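Local structure of tyrosine aminotransferase (Leishmania infantum, 4IX8) at residues C167-K175 / V215-C223; T270-T280 / G292-A303. The protein probably transfers the amino group of L-tyrosine to 2-oxoglutarate, using pyridoxal 5'-phosphate as its cofactor. One frame throughout, in Å; residues are numbered along the deposited sequence.

Interaction 1 of 2, residues C167-K175 / V215-C223; sequences CAPSFPHYK and VIINPSNPC
Cys-167 and Ile-217 head a buried, mainly apolar contact where two neighbouring parallel strands of the large sheet end and their loops bend together, beside the cofactor site of a fold-type I aminotransferase. Ile-217 supplies the central plug. With CG1 anti to the carbonyl carbon (chi1 -52°) and the chain then extended, its CD1 reaches past the sulfur of Cys-167 to lie 3.9 Å from Phe-171 CB and 3.9 Å from Tyr-174 CE2. Val-215, two residues earlier on the same side of the strand, lays CG1 over a face of the Tyr-174 ring, 4.1 Å from its centroid, a CH-pi contact. Farther along, the rings of Pro-169 and Pro-222, each after a cis peptide bond, meet at CB and CG (3.9 Å), and Cys-223 SG presses on Pro-169 CG at 3.6 Å.

Polar links are sparse. Phe-171 N gives a weak, bent bond to Asn-221 O (3.1 Å, 129° at the hydrogen), and one water joins Pro-169 O to Ser-220 OG. Asn-221, its CG anti to the backbone N, reaches the Phe-171 ring with its amide plane 45° from the ring plane, ND2 3.5 Å from Phe-171 CD1. That amide donates to O3 of the pyridoxal-modified lysine at position 282 and accepts from Arg-418, while Tyr-174 OH bonds Asp-249. The apolar packing thus holds in place the loop whose Asn-221 reaches O3 of the cofactor.

Interaction 2 of 2, residues T270-T280 / G292-A303; sequences TNVPRLILGGT and GWSILIDPMNVA
Trp-293 lies flat on the bare backbone of Gly-278 and Gly-279 in an antiparallel strand pair that belongs to the large mixed sheet of the fold-type I aminotransferases. Six backbone hydrogen bonds join Arg-274, Ile-276 and Gly-278 to Ile-297, Ile-295 and Trp-293. The two glycines leave the hollow: having no side chains, they let the ring come down onto the backbone, and Gly-279 CA sits 3.4 Å from the centroid of the six-membered ring, 9° off its normal. Trp-293 enters with CG between backbone N and carbonyl carbon (chi1 56°), which folds the indole over them.

On that same face Ile-276 CD1 meets Ile-297 CD1 diagonally at 3.8 Å, branched chains that favour extended strands. On the other, small Ser-294 makes room for Leu-277, whose CD2 lies 3.6 Å from its CB. Beyond the strands the ring of Pro-273 wedges against Val-302, CG to CG2 3.4 Å, crossing it at about a right angle. The Arg-274 guanidinium fills the slot between Thr-270 CG2 and Ile-297 CG2; NH1 bonds Val-265 O, and NE gives a 2.9 Å bond to Val-272 O, which lies in the guanidinium plane and fixes its rotation.

In the fold
Followed from the N terminus, strand 163-168 leads through residues 167-175 into helix 173-181, and the chain returns along strand 211-217 to close a loop of 39 residues at interaction 1. It then passes through helix 229-242 and strand 246-249 before interaction 2 closes a loop of only 11 residues, which contains the pyridoxal-bearing position 282. The two contacts follow in series, neither nested nor crossed. Strand 246-249 separates their strand pairs in the same sheet, so interaction 1 binds parallel neighbours and interaction 2 the antiparallel pair toward the 140-143 edge. They meet where Tyr-174 OH packs against Leu-277 CD1, beside helix 145-157, which touches both residues.

Interaction 1 of 2, residues C167-K175 / V215-C223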
ATOM      1  N   CYS A 167      -9.451 -21.049   0.266  1.00 29.27           N
ATOM      2  CA  CYS A 167     -10.432 -21.541   1.225  1.00 31.55           C
ATOM      3  C   CYS A 167     -11.636 -20.606   1.287  1.00 29.52           C
ATOM      4  O   CYS A 167     -11.514 -19.407   1.068  1.00 31.70           O
ATOM      5  CB  CYS A 167      -9.803 -21.706   2.603  1.00 27.74           C
ATOM      6  SG  CYS A 167      -9.030 -20.173   3.071  1.00 30.66           S
ATOM      7  N   ALA A 168     -12.800 -21.177   1.592  1.00 30.74           N
ATOM      8  CA  ALA A 168     -14.007 -20.423   1.986  1.00 33.98           C
ATOM      9  C   ALA A 168     -14.534 -21.124   3.223  1.00 29.71           C
ATOM     10  O   ALA A 168     -14.681 -22.330   3.215  1.00 33.12           O
ATOM     11  CB  ALA A 168     -15.063 -20.412   0.916  1.00 31.12           C
ATOM     12  N   PRO A 169     -14.836 -20.382   4.294  1.00 37.51           N
ATOM     13  CA  PRO A 169     -14.785 -18.924   4.382  1.00 31.12           C
ATOM     14  C   PRO A 169     -13.384 -18.395   4.574  1.00 31.36           C
ATOM     15  O   PRO A 169     -12.508 -19.089   5.083  1.00 30.58           O
ATOM     16  CB  PRO A 169     -15.663 -18.618   5.596  1.00 40.77           C
ATOM     17  CG  PRO A 169     -15.538 -19.822   6.469  1.00 42.28           C
ATOM     18  CD  PRO A 169     -15.376 -20.998   5.519  1.00 38.25           C
ATOM     19  N   SER A 170     -13.185 -17.146   4.188  1.00 27.03           N
ATOM     20  CA  SER A 170     -11.865 -16.583   4.143  1.00 29.53           C
ATOM     21  C   SER A 170     -11.903 -15.094   4.305  1.00 26.18           C
ATOM     22  O   SER A 170     -12.842 -14.432   3.846  1.00 28.89           O
ATOM     23  CB  SER A 170     -11.179 -16.932   2.803  1.00 29.53           C
ATOM     24  OG  SER A 170     -12.037 -16.608   1.721  1.00 32.14           O
ATOM     25  N   PHE A 171     -10.815 -14.585   4.876  1.00 30.68           N
ATOM     26  CA  PHE A 171     -10.447 -13.168   4.857  1.00 25.76           C
ATOM     27  C   PHE A 171     -10.678 -12.651   3.440  1.00 26.41           C
ATOM     28  O   PHE A 171     -10.146 -13.209   2.505  1.00 26.61           O
ATOM     29  CB  PHE A 171      -8.971 -13.023   5.251  1.00 27.52           C
ATOM     30  CG  PHE A 171      -8.447 -11.608   5.239  1.00 27.58           C
ATOM     31  CD1 PHE A 171      -9.018 -10.621   6.017  1.00 33.59           C
ATOM     32  CD2 PHE A 171      -7.335 -11.281   4.474  1.00 28.54           C
ATOM     33  CE1 PHE A 171      -8.507  -9.309   6.002  1.00 37.48           C
ATOM     34  CE2 PHE A 171      -6.823  -9.990   4.458  1.00 27.85           C
ATOM     35  CZ  PHE A 171      -7.414  -9.001   5.206  1.00 33.27           C
ATOM     36  N   PRO A 172     -11.514 -11.624   3.270  1.00 34.04           N
ATOM     37  CA  PRO A 172     -12.001 -11.324   1.915  1.00 28.04           C
ATOM     38  C   PRO A 172     -10.974 -10.790   0.896  1.00 33.31           C
ATOM     39  O   PRO A 172     -11.303 -10.713  -0.286  1.00 27.69           O
ATOM     40  CB  PRO A 172     -13.068 -10.250   2.147  1.00 29.21           C
ATOM     41  CG  PRO A 172     -13.286 -10.147   3.641  1.00 34.17           C
ATOM     42  CD  PRO A 172     -12.154 -10.811   4.328  1.00 33.35           C
ATOM     43  N   HIS A 173      -9.762 -10.476   1.313  1.00 24.33           N
ATOM     44  CA  HIS A 173      -8.834  -9.824   0.435  1.00 25.91           C
ATOM     45  C   HIS A 173      -8.376 -10.713  -0.725  1.00 28.46           C
ATOM     46  O   HIS A 173      -8.110 -10.161  -1.803  1.00 28.99           O
ATOM     47  CB  HIS A 173      -7.603  -9.329   1.194  1.00 24.59           C
ATOM     48  CG  HIS A 173      -6.922  -8.170   0.526  1.00 27.30           C
ATOM     49  ND1 HIS A 173      -7.588  -7.006   0.192  1.00 32.74           N
ATOM     50  CD2 HIS A 173      -5.631  -7.980   0.161  1.00 30.99           C
ATOM     51  CE1 HIS A 173      -6.735  -6.151  -0.341  1.00 29.73           C
ATOM     52  NE2 HIS A 173      -5.543  -6.717  -0.376  1.00 31.98           N
ATOM     53  N   TYR A 174      -8.271 -12.042  -0.547  1.00 23.34           N
ATOM     54  CA  TYR A 174      -7.835 -12.898  -1.660  1.00 22.53           C
ATOM     55  C   TYR A 174      -8.810 -12.785  -2.811  1.00 25.26           C
ATOM     56  O   TYR A 174      -8.423 -12.564  -3.979  1.00 24.97           O
ATOM     57  CB  TYR A 174      -7.666 -14.356  -1.220  1.00 22.31           C
ATOM     58  CG  TYR A 174      -6.528 -14.416  -0.250  1.00 22.48           C
ATOM     59  CD1 TYR A 174      -5.218 -14.531  -0.692  1.00 22.84           C
ATOM     60  CD2 TYR A 174      -6.747 -14.236   1.123  1.00 25.51           C
ATOM     61  CE1 TYR A 174      -4.143 -14.504   0.215  1.00 23.32           C
ATOM     62  CE2 TYR A 174      -5.681 -14.209   2.030  1.00 22.93           C
ATOM     63  CZ  TYR A 174      -4.394 -14.340   1.574  1.00 30.17           C
ATOM     64  OH  TYR A 174      -3.337 -14.319   2.459  1.00 29.66           O
ATOM     65  N   LYS A 175     -10.084 -12.821  -2.472  1.00 23.47           N
ATOM     66  CA  LYS A 175     -11.137 -12.710  -3.468  1.00 26.92           C
ATOM     67  C   LYS A 175     -11.131 -11.330  -4.117  1.00 33.12           C
ATOM     68  O   LYS A 175     -11.327 -11.194  -5.328  1.00 35.45           O
ATOM     69  CB  LYS A 175     -12.481 -13.009  -2.803  1.00 30.20           C
ATOM     70  CG  LYS A 175     -13.707 -12.609  -3.554  1.00 31.15           C
ATOM     71  CD  LYS A 175     -14.104 -13.576  -4.566  1.00 35.30           C
ATOM     72  CE  LYS A 175     -15.514 -13.270  -5.029  1.00 35.17           C
ATOM     73  NZ  LYS A 175     -15.604 -13.692  -6.438  1.00 39.20           N
ATOM     74  N   VAL A 215      -4.094 -21.454  -1.826  1.00 22.60           N
ATOM     75  CA  VAL A 215      -3.973 -20.529  -0.719  1.00 26.28           C
ATOM     76  C   VAL A 215      -4.567 -21.125   0.556  1.00 29.47           C
ATOM     77  O   VAL A 215      -5.697 -21.617   0.526  1.00 23.59           O
ATOM     78  CB  VAL A 215      -4.694 -19.212  -0.978  1.00 25.88           C
ATOM     79  CG1 VAL A 215      -4.587 -18.335   0.250  1.00 24.17           C
ATOM     80  CG2 VAL A 215      -4.131 -18.488  -2.203  1.00 28.64           C
ATOM     81  N   ILE A 216      -3.809 -21.086   1.662  1.00 26.53           N
ATOM     82  CA  ILE A 216      -4.379 -21.378   2.960  1.00 24.39           C
ATOM     83  C   ILE A 216      -4.188 -20.198   3.887  1.00 24.45           C
ATOM     84  O   ILE A 216      -3.312 -19.342   3.665  1.00 24.75           O
ATOM     85  CB  ILE A 216      -3.792 -22.637   3.622  1.00 30.44           C
ATOM     86  CG1 ILE A 216      -2.327 -22.467   3.924  1.00 32.12           C
ATOM     87  CG2 ILE A 216      -4.075 -23.881   2.769  1.00 25.32           C
ATOM     88  CD1 ILE A 216      -1.748 -23.617   4.713  1.00 30.20           C
ATOM     89  N   ILE A 217      -5.081 -20.114   4.874  1.00 25.01           N
ATOM     90  CA  ILE A 217      -4.978 -19.169   5.958  1.00 27.99           C
ATOM     91  C   ILE A 217      -4.902 -19.938   7.266  1.00 30.14           C
ATOM     92  O   ILE A 217      -5.848 -20.588   7.660  1.00 28.30           O
ATOM     93  CB  ILE A 217      -6.164 -18.182   5.988  1.00 27.73           C
ATOM     94  CG1 ILE A 217      -6.362 -17.501   4.616  1.00 24.48           C
ATOM     95  CG2 ILE A 217      -5.892 -17.137   7.047  1.00 27.28           C
ATOM     96  CD1 ILE A 217      -7.573 -16.595   4.526  1.00 24.98           C
ATOM     97  N   ASN A 218      -3.775 -19.848   7.941  1.00 31.38           N
ATOM     98  CA  ASN A 218      -3.556 -20.644   9.121  1.00 28.73           C
ATOM     99  C   ASN A 218      -2.597 -19.974  10.106  1.00 31.95           C
ATOM    100  O   ASN A 218      -1.442 -19.823   9.806  1.00 34.39           O
ATOM    101  CB  ASN A 218      -2.997 -21.995   8.743  1.00 30.04           C
ATOM    102  CG  ASN A 218      -2.761 -22.858   9.970  1.00 33.70           C
ATOM    103  OD1 ASN A 218      -3.688 -23.154  10.709  1.00 31.94           O
ATOM    104  ND2 ASN A 218      -1.521 -23.219  10.211  1.00 32.55           N
ATOM    105  N   PRO A 219      -3.064 -19.592  11.293  1.00 30.19           N
ATOM    106  CA  PRO A 219      -4.421 -19.747  11.799  1.00 29.57           C
ATOM    107  C   PRO A 219      -5.406 -18.921  11.018  1.00 32.81           C
ATOM    108  O   PRO A 219      -4.992 -17.933  10.403  1.00 37.15           O
ATOM    109  CB  PRO A 219      -4.313 -19.265  13.253  1.00 34.62           C
ATOM    110  CG  PRO A 219      -2.872 -19.452  13.625  1.00 33.51           C
ATOM    111  CD  PRO A 219      -2.127 -19.147  12.335  1.00 35.33           C
ATOM    112  N   SER A 220      -6.696 -19.241  11.133  1.00 31.75           N
ATOM    113  CA  SER A 220      -7.701 -18.673  10.228  1.00 31.99           C
ATOM    114  C   SER A 220      -8.520 -17.484  10.760  1.00 31.21           C
ATOM    115  O   SER A 220      -9.004 -17.500  11.872  1.00 33.53           O
ATOM    116  CB  SER A 220      -8.678 -19.759   9.817  1.00 33.33           C
ATOM    117  OG  SER A 220      -9.840 -19.146   9.295  1.00 32.26           O
ATOM    118  N   ASN A 221      -8.598 -16.433   9.944  1.00 36.22           N
ATOM    119  CA  ASN A 221      -9.663 -15.442   9.963  1.00 30.05           C
ATOM    120  C   ASN A 221     -10.588 -15.802   8.798  1.00 28.15           C
ATOM    121  O   ASN A 221     -10.134 -15.754   7.674  1.00 30.17           O
ATOM    122  CB  ASN A 221      -9.075 -14.020   9.793  1.00 34.42           C
ATOM    123  CG  ASN A 221     -10.139 -12.965   9.574  1.00 36.98           C
ATOM    124  OD1 ASN A 221     -11.344 -13.251   9.682  1.00 36.70           O
ATOM    125  ND2 ASN A 221      -9.710 -11.732   9.285  1.00 31.74           N
ATOM    126  N   PRO A 222     -11.891 -16.088   9.028  1.00 29.15           N
ATOM    127  CA  PRO A 222     -12.708 -15.858  10.221  1.00 34.36           C
ATOM    128  C   PRO A 222     -12.914 -17.031  11.182  1.00 37.48           C
ATOM    129  O   PRO A 222     -13.615 -16.771  12.152  1.00 35.38           O
ATOM    130  CB  PRO A 222     -14.066 -15.492   9.614  1.00 34.44           C
ATOM    131  CG  PRO A 222     -14.149 -16.394   8.420  1.00 31.29           C
ATOM    132  CD  PRO A 222     -12.739 -16.575   7.919  1.00 30.69           C
ATOM    133  N   CYS A 223     -12.337 -18.224  10.978  1.00 36.76           N
ATOM    134  CA  CYS A 223     -12.834 -19.446  11.683  1.00 35.45           C
ATOM    135  C   CYS A 223     -12.206 -19.701  13.072  1.00 36.04           C
ATOM    136  O   CYS A 223     -12.752 -20.450  13.881  1.00 39.09           O
ATOM    137  CB  CYS A 223     -12.572 -20.687  10.812  1.00 31.58           C
ATOM    138  SG  CYS A 223     -13.313 -20.581   9.181  1.00 35.31           S
TER
HETATM  139  O   HOH W   1      -9.737 -19.464   6.579  1.00 22.84           O

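Interaction 2 of 2, residues T270-T280 / G292-A303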
ATOM      1  N   THR A 270      10.520 -30.494   2.447  1.00 38.83           N
ATOM      2  CA  THR A 270       9.826 -30.626   1.185  1.00 38.05           C
ATOM      3  C   THR A 270      10.379 -29.667   0.164  1.00 39.56           C
ATOM      4  O   THR A 270      10.843 -28.585   0.523  1.00 43.91           O
ATOM      5  CB  THR A 270       8.340 -30.352   1.345  1.00 38.61           C
ATOM      6  OG1 THR A 270       7.701 -30.481   0.072  1.00 38.23           O
ATOM      7  CG2 THR A 270       8.098 -28.954   1.871  1.00 37.58           C
ATOM      8  N   ASN A 271      10.273 -30.027  -1.109  1.00 38.49           N
ATOM      9  CA  ASN A 271      10.690 -29.124  -2.179  1.00 42.93           C
ATOM     10  C   ASN A 271       9.505 -28.398  -2.809  1.00 39.13           C
ATOM     11  O   ASN A 271       9.663 -27.662  -3.779  1.00 35.90           O
ATOM     12  CB  ASN A 271      11.469 -29.888  -3.241  1.00 46.86           C
ATOM     13  CG  ASN A 271      12.657 -30.585  -2.659  1.00 54.99           C
ATOM     14  OD1 ASN A 271      13.401 -30.008  -1.863  1.00 51.73           O
ATOM     15  ND2 ASN A 271      12.802 -31.854  -2.984  1.00 61.86           N
ATOM     16  N   VAL A 272       8.316 -28.605  -2.261  1.00 38.62           N
ATOM     17  CA  VAL A 272       7.167 -27.819  -2.684  1.00 35.42           C
ATOM     18  C   VAL A 272       7.451 -26.353  -2.402  1.00 31.24           C
ATOM     19  O   VAL A 272       7.861 -26.012  -1.304  1.00 37.49           O
ATOM     20  CB  VAL A 272       5.916 -28.237  -1.961  1.00 36.18           C
ATOM     21  CG1 VAL A 272       4.749 -27.296  -2.291  1.00 33.83           C
ATOM     22  CG2 VAL A 272       5.591 -29.650  -2.339  1.00 36.13           C
ATOM     23  N   PRO A 273       7.331 -25.491  -3.411  1.00 35.15           N
ATOM     24  CA  PRO A 273       7.575 -24.072  -3.129  1.00 38.07           C
ATOM     25  C   PRO A 273       6.459 -23.476  -2.249  1.00 29.10           C
ATOM     26  O   PRO A 273       5.303 -23.680  -2.568  1.00 30.59           O
ATOM     27  CB  PRO A 273       7.547 -23.422  -4.512  1.00 32.71           C
ATOM     28  CG  PRO A 273       7.498 -24.529  -5.488  1.00 34.94           C
ATOM     29  CD  PRO A 273       6.922 -25.702  -4.807  1.00 36.06           C
ATOM     30  N   ARG A 274       6.806 -22.723  -1.220  1.00 28.93           N
ATOM     31  CA  ARG A 274       5.839 -22.132  -0.298  1.00 30.95           C
ATOM     32  C   ARG A 274       6.100 -20.658  -0.129  1.00 29.58           C
ATOM     33  O   ARG A 274       7.232 -20.266   0.117  1.00 30.62           O
ATOM     34  CB  ARG A 274       5.936 -22.792   1.063  1.00 31.60           C
ATOM     35  CG  ARG A 274       5.391 -24.175   1.119  1.00 34.89           C
ATOM     36  CD  ARG A 274       6.189 -25.040   2.064  1.00 34.29           C
ATOM     37  NE  ARG A 274       7.504 -25.393   1.514  1.00 31.65           N
ATOM     38  CZ  ARG A 274       8.587 -25.650   2.253  1.00 40.69           C
ATOM     39  NH1 ARG A 274       8.551 -25.572   3.579  1.00 43.56           N
ATOM     40  NH2 ARG A 274       9.719 -25.972   1.672  1.00 41.23           N
ATOM     41  N   LEU A 275       5.052 -19.845  -0.184  1.00 27.38           N
ATOM     42  CA  LEU A 275       5.194 -18.410   0.105  1.00 24.63           C
ATOM     43  C   LEU A 275       4.389 -18.073   1.378  1.00 26.37           C
ATOM     44  O   LEU A 275       3.167 -18.173   1.426  1.00 27.16           O
ATOM     45  CB  LEU A 275       4.728 -17.565  -1.079  1.00 23.80           C
ATOM     46  CG  LEU A 275       4.942 -16.060  -0.988  1.00 24.23           C
ATOM     47  CD1 LEU A 275       6.397 -15.716  -1.184  1.00 24.80           C
ATOM     48  CD2 LEU A 275       4.019 -15.275  -1.958  1.00 31.02           C
ATOM     49  N   ILE A 276       5.100 -17.695   2.415  1.00 27.03           N
ATOM     50  CA  ILE A 276       4.510 -17.411   3.708  1.00 25.63           C
ATOM     51  C   ILE A 276       4.291 -15.924   3.835  1.00 26.66           C
ATOM     52  O   ILE A 276       5.212 -15.159   3.610  1.00 33.64           O
ATOM     53  CB  ILE A 276       5.411 -17.885   4.807  1.00 26.92           C
ATOM     54  CG1 ILE A 276       5.616 -19.384   4.662  1.00 34.89           C
ATOM     55  CG2 ILE A 276       4.832 -17.553   6.154  1.00 37.23           C
ATOM     56  CD1 ILE A 276       6.570 -19.947   5.607  1.00 35.30           C
ATOM     57  N   LEU A 277       3.072 -15.527   4.192  1.00 30.04           N
ATOM     58  CA  LEU A 277       2.722 -14.118   4.432  1.00 24.89           C
ATOM     59  C   LEU A 277       2.558 -13.964   5.932  1.00 30.11           C
ATOM     60  O   LEU A 277       1.947 -14.807   6.569  1.00 34.67           O
ATOM     61  CB  LEU A 277       1.441 -13.724   3.695  1.00 24.56           C
ATOM     62  CG  LEU A 277       1.367 -14.253   2.250  1.00 27.79           C
ATOM     63  CD1 LEU A 277       0.132 -13.753   1.546  1.00 28.33           C
ATOM     64  CD2 LEU A 277       2.615 -13.840   1.465  1.00 28.21           C
ATOM     65  N   GLY A 278       3.130 -12.905   6.501  1.00 26.21           N
ATOM     66  CA  GLY A 278       3.087 -12.688   7.932  1.00 27.09           C
ATOM     67  C   GLY A 278       3.477 -11.269   8.223  1.00 27.55           C
ATOM     68  O   GLY A 278       3.653 -10.489   7.285  1.00 30.34           O
ATOM     69  N   GLY A 279       3.574 -10.924   9.506  1.00 28.50           N
ATOM     70  CA  GLY A 279       3.912  -9.581   9.915  1.00 29.14           C
ATOM     71  C   GLY A 279       3.596  -9.357  11.386  1.00 31.07           C
ATOM     72  O   GLY A 279       3.313 -10.309  12.135  1.00 32.29           O
ATOM     73  N   THR A 280       3.571  -8.088  11.795  1.00 30.74           N
ATOM     74  CA  THR A 280       3.379  -7.740  13.187  1.00 31.88           C
ATOM     75  C   THR A 280       2.040  -7.064  13.411  1.00 31.77           C
ATOM     76  O   THR A 280       1.715  -6.783  14.529  1.00 32.72           O
ATOM     77  CB  THR A 280       4.455  -6.772  13.710  1.00 33.91           C
ATOM     78  OG1 THR A 280       4.341  -5.528  13.006  1.00 32.86           O
ATOM     79  CG2 THR A 280       5.869  -7.342  13.565  1.00 39.70           C
ATOM     80  N   GLY A 292       4.361  -5.577   6.607  1.00 34.74           N
ATOM     81  CA  GLY A 292       4.212  -7.021   6.637  1.00 36.33           C
ATOM     82  C   GLY A 292       5.302  -7.571   5.735  1.00 30.04           C
ATOM     83  O   GLY A 292       6.161  -6.831   5.282  1.00 28.29           O
ATOM     84  N   TRP A 293       5.267  -8.857   5.452  1.00 33.08           N
ATOM     85  CA  TRP A 293       6.281  -9.457   4.630  1.00 27.13           C
ATOM     86  C   TRP A 293       5.838 -10.737   3.975  1.00 30.89           C
ATOM     87  O   TRP A 293       4.833 -11.309   4.367  1.00 27.39           O
ATOM     88  CB  TRP A 293       7.504  -9.755   5.472  1.00 29.80           C
ATOM     89  CG  TRP A 293       7.266 -10.638   6.728  1.00 28.71           C
ATOM     90  CD1 TRP A 293       7.041 -11.988   6.762  1.00 28.75           C
ATOM     91  CD2 TRP A 293       7.305 -10.213   8.107  1.00 29.67           C
ATOM     92  NE1 TRP A 293       6.896 -12.416   8.071  1.00 31.87           N
ATOM     93  CE2 TRP A 293       7.073 -11.354   8.910  1.00 29.93           C
ATOM     94  CE3 TRP A 293       7.505  -8.990   8.731  1.00 30.44           C
ATOM     95  CZ2 TRP A 293       7.005 -11.295  10.303  1.00 30.89           C
ATOM     96  CZ3 TRP A 293       7.452  -8.941  10.143  1.00 34.46           C
ATOM     97  CH2 TRP A 293       7.206 -10.080  10.896  1.00 31.62           C
ATOM     98  N   SER A 294       6.627 -11.197   3.003  1.00 28.53           N
ATOM     99  CA  SER A 294       6.452 -12.496   2.395  1.00 31.87           C
ATOM    100  C   SER A 294       7.819 -13.187   2.425  1.00 31.25           C
ATOM    101  O   SER A 294       8.855 -12.544   2.251  1.00 27.33           O
ATOM    102  CB  SER A 294       5.899 -12.389   0.948  1.00 25.50           C
ATOM    103  OG  SER A 294       6.896 -11.881   0.066  1.00 27.95           O
ATOM    104  N   ILE A 295       7.800 -14.498   2.647  1.00 34.55           N
ATOM    105  CA  ILE A 295       9.005 -15.330   2.682  1.00 27.69           C
ATOM    106  C   ILE A 295       8.844 -16.513   1.747  1.00 37.85           C
ATOM    107  O   ILE A 295       7.994 -17.371   1.988  1.00 28.67           O
ATOM    108  CB  ILE A 295       9.273 -15.906   4.067  1.00 31.99           C
ATOM    109  CG1 ILE A 295       9.265 -14.800   5.123  1.00 31.23           C
ATOM    110  CG2 ILE A 295      10.594 -16.681   4.097  1.00 29.88           C
ATOM    111  CD1 ILE A 295       9.333 -15.306   6.536  1.00 30.04           C
ATOM    112  N   LEU A 296       9.704 -16.599   0.727  1.00 33.83           N
ATOM    113  CA  LEU A 296       9.663 -17.715  -0.211  1.00 29.58           C
ATOM    114  C   LEU A 296      10.627 -18.802   0.241  1.00 33.14           C
ATOM    115  O   LEU A 296      11.773 -18.516   0.522  1.00 33.40           O
ATOM    116  CB  LEU A 296      10.033 -17.255  -1.627  1.00 29.96           C
ATOM    117  CG  LEU A 296      10.030 -18.382  -2.690  1.00 27.65           C
ATOM    118  CD1 LEU A 296       8.657 -18.871  -2.948  1.00 26.30           C
ATOM    119  CD2 LEU A 296      10.641 -17.897  -3.958  1.00 28.19           C
ATOM    120  N   ILE A 297      10.142 -20.032   0.337  1.00 28.56           N
ATOM    121  CA  ILE A 297      10.964 -21.193   0.661  1.00 29.82           C
ATOM    122  C   ILE A 297      10.850 -22.172  -0.496  1.00 34.32           C
ATOM    123  O   ILE A 297       9.782 -22.737  -0.768  1.00 30.92           O
ATOM    124  CB  ILE A 297      10.535 -21.856   1.966  1.00 35.73           C
ATOM    125  CG1 ILE A 297      10.489 -20.816   3.101  1.00 42.89           C
ATOM    126  CG2 ILE A 297      11.505 -22.976   2.349  1.00 34.85           C
ATOM    127  CD1 ILE A 297       9.845 -21.319   4.392  1.00 38.38           C
ATOM    128  N   ASP A 298      11.966 -22.343  -1.186  1.00 38.89           N
ATOM    129  CA  ASP A 298      12.021 -22.997  -2.485  1.00 30.45           C
ATOM    130  C   ASP A 298      13.389 -23.661  -2.608  1.00 32.12           C
ATOM    131  O   ASP A 298      14.310 -23.100  -3.188  1.00 40.09           O
ATOM    132  CB  ASP A 298      11.772 -21.926  -3.550  1.00 35.60           C
ATOM    133  CG  ASP A 298      11.923 -22.443  -4.976  1.00 41.81           C
ATOM    134  OD1 ASP A 298      11.715 -23.676  -5.192  1.00 33.28           O
ATOM    135  OD2 ASP A 298      12.219 -21.594  -5.863  1.00 37.80           O
ATOM    136  N   PRO A 299      13.554 -24.826  -1.977  1.00 36.28           N
ATOM    137  CA  PRO A 299      14.887 -25.442  -1.890  1.00 42.10           C
ATOM    138  C   PRO A 299      15.489 -25.878  -3.210  1.00 40.55           C
ATOM    139  O   PRO A 299      16.698 -25.865  -3.295  1.00 42.94           O
ATOM    140  CB  PRO A 299      14.652 -26.655  -0.985  1.00 42.90           C
ATOM    141  CG  PRO A 299      13.487 -26.249  -0.149  1.00 46.51           C
ATOM    142  CD  PRO A 299      12.589 -25.479  -1.072  1.00 34.99           C
ATOM    143  N   MET A 300      14.673 -26.303  -4.173  1.00 40.42           N
ATOM    144  CA  MET A 300      15.171 -26.733  -5.484  1.00 38.25           C
ATOM    145  C   MET A 300      15.164 -25.580  -6.463  1.00 39.65           C
ATOM    146  O   MET A 300      15.424 -25.785  -7.634  1.00 34.54           O
ATOM    147  CB  MET A 300      14.332 -27.887  -6.049  1.00 34.85           C
ATOM    148  CG  MET A 300      14.417 -29.182  -5.266  1.00 55.36           C
ATOM    149  SD  MET A 300      16.122 -29.772  -4.989  1.00 67.19           S
ATOM    150  CE  MET A 300      16.716 -30.059  -6.666  1.00 64.87           C
ATOM    151  N   ASN A 301      14.903 -24.360  -5.989  1.00 36.96           N
ATOM    152  CA  ASN A 301      14.860 -23.196  -6.884  1.00 43.20           C
ATOM    153  C   ASN A 301      14.008 -23.420  -8.158  1.00 42.23           C
ATOM    154  O   ASN A 301      14.501 -23.242  -9.271  1.00 37.74           O
ATOM    155  CB  ASN A 301      16.287 -22.783  -7.295  1.00 47.15           C
ATOM    156  CG  ASN A 301      16.350 -21.374  -7.921  1.00 52.59           C
ATOM    157  OD1 ASN A 301      15.543 -20.509  -7.609  1.00 54.43           O
ATOM    158  ND2 ASN A 301      17.324 -21.148  -8.785  1.00 56.92           N
ATOM    159  N   VAL A 302      12.722 -23.757  -7.990  1.00 41.97           N
ATOM    160  CA  VAL A 302      11.787 -23.899  -9.124  1.00 36.43           C
ATOM    161  C   VAL A 302      10.892 -22.667  -9.279  1.00 32.94           C
ATOM    162  O   VAL A 302      10.092 -22.587 -10.211  1.00 30.13           O
ATOM    163  CB  VAL A 302      10.872 -25.137  -8.988  1.00 36.45           C
ATOM    164  CG1 VAL A 302      11.711 -26.390  -8.928  1.00 42.12           C
ATOM    165  CG2 VAL A 302       9.969 -25.032  -7.760  1.00 36.21           C
ATOM    166  N   ALA A 303      11.040 -21.701  -8.385  1.00 27.97           N
ATOM    167  CA  ALA A 303      10.153 -20.551  -8.410  1.00 34.96           C
ATOM    168  C   ALA A 303      10.920 -19.247  -8.388  1.00 31.58           C
ATOM    169  O   ALA A 303      10.375 -18.226  -7.990  1.00 34.78           O
ATOM    170  CB  ALA A 303       9.184 -20.607  -7.238  1.00 27.44           C
TER
HETATM  171  O   HOH W   2      12.051 -25.931  -4.340  1.00 42.02           O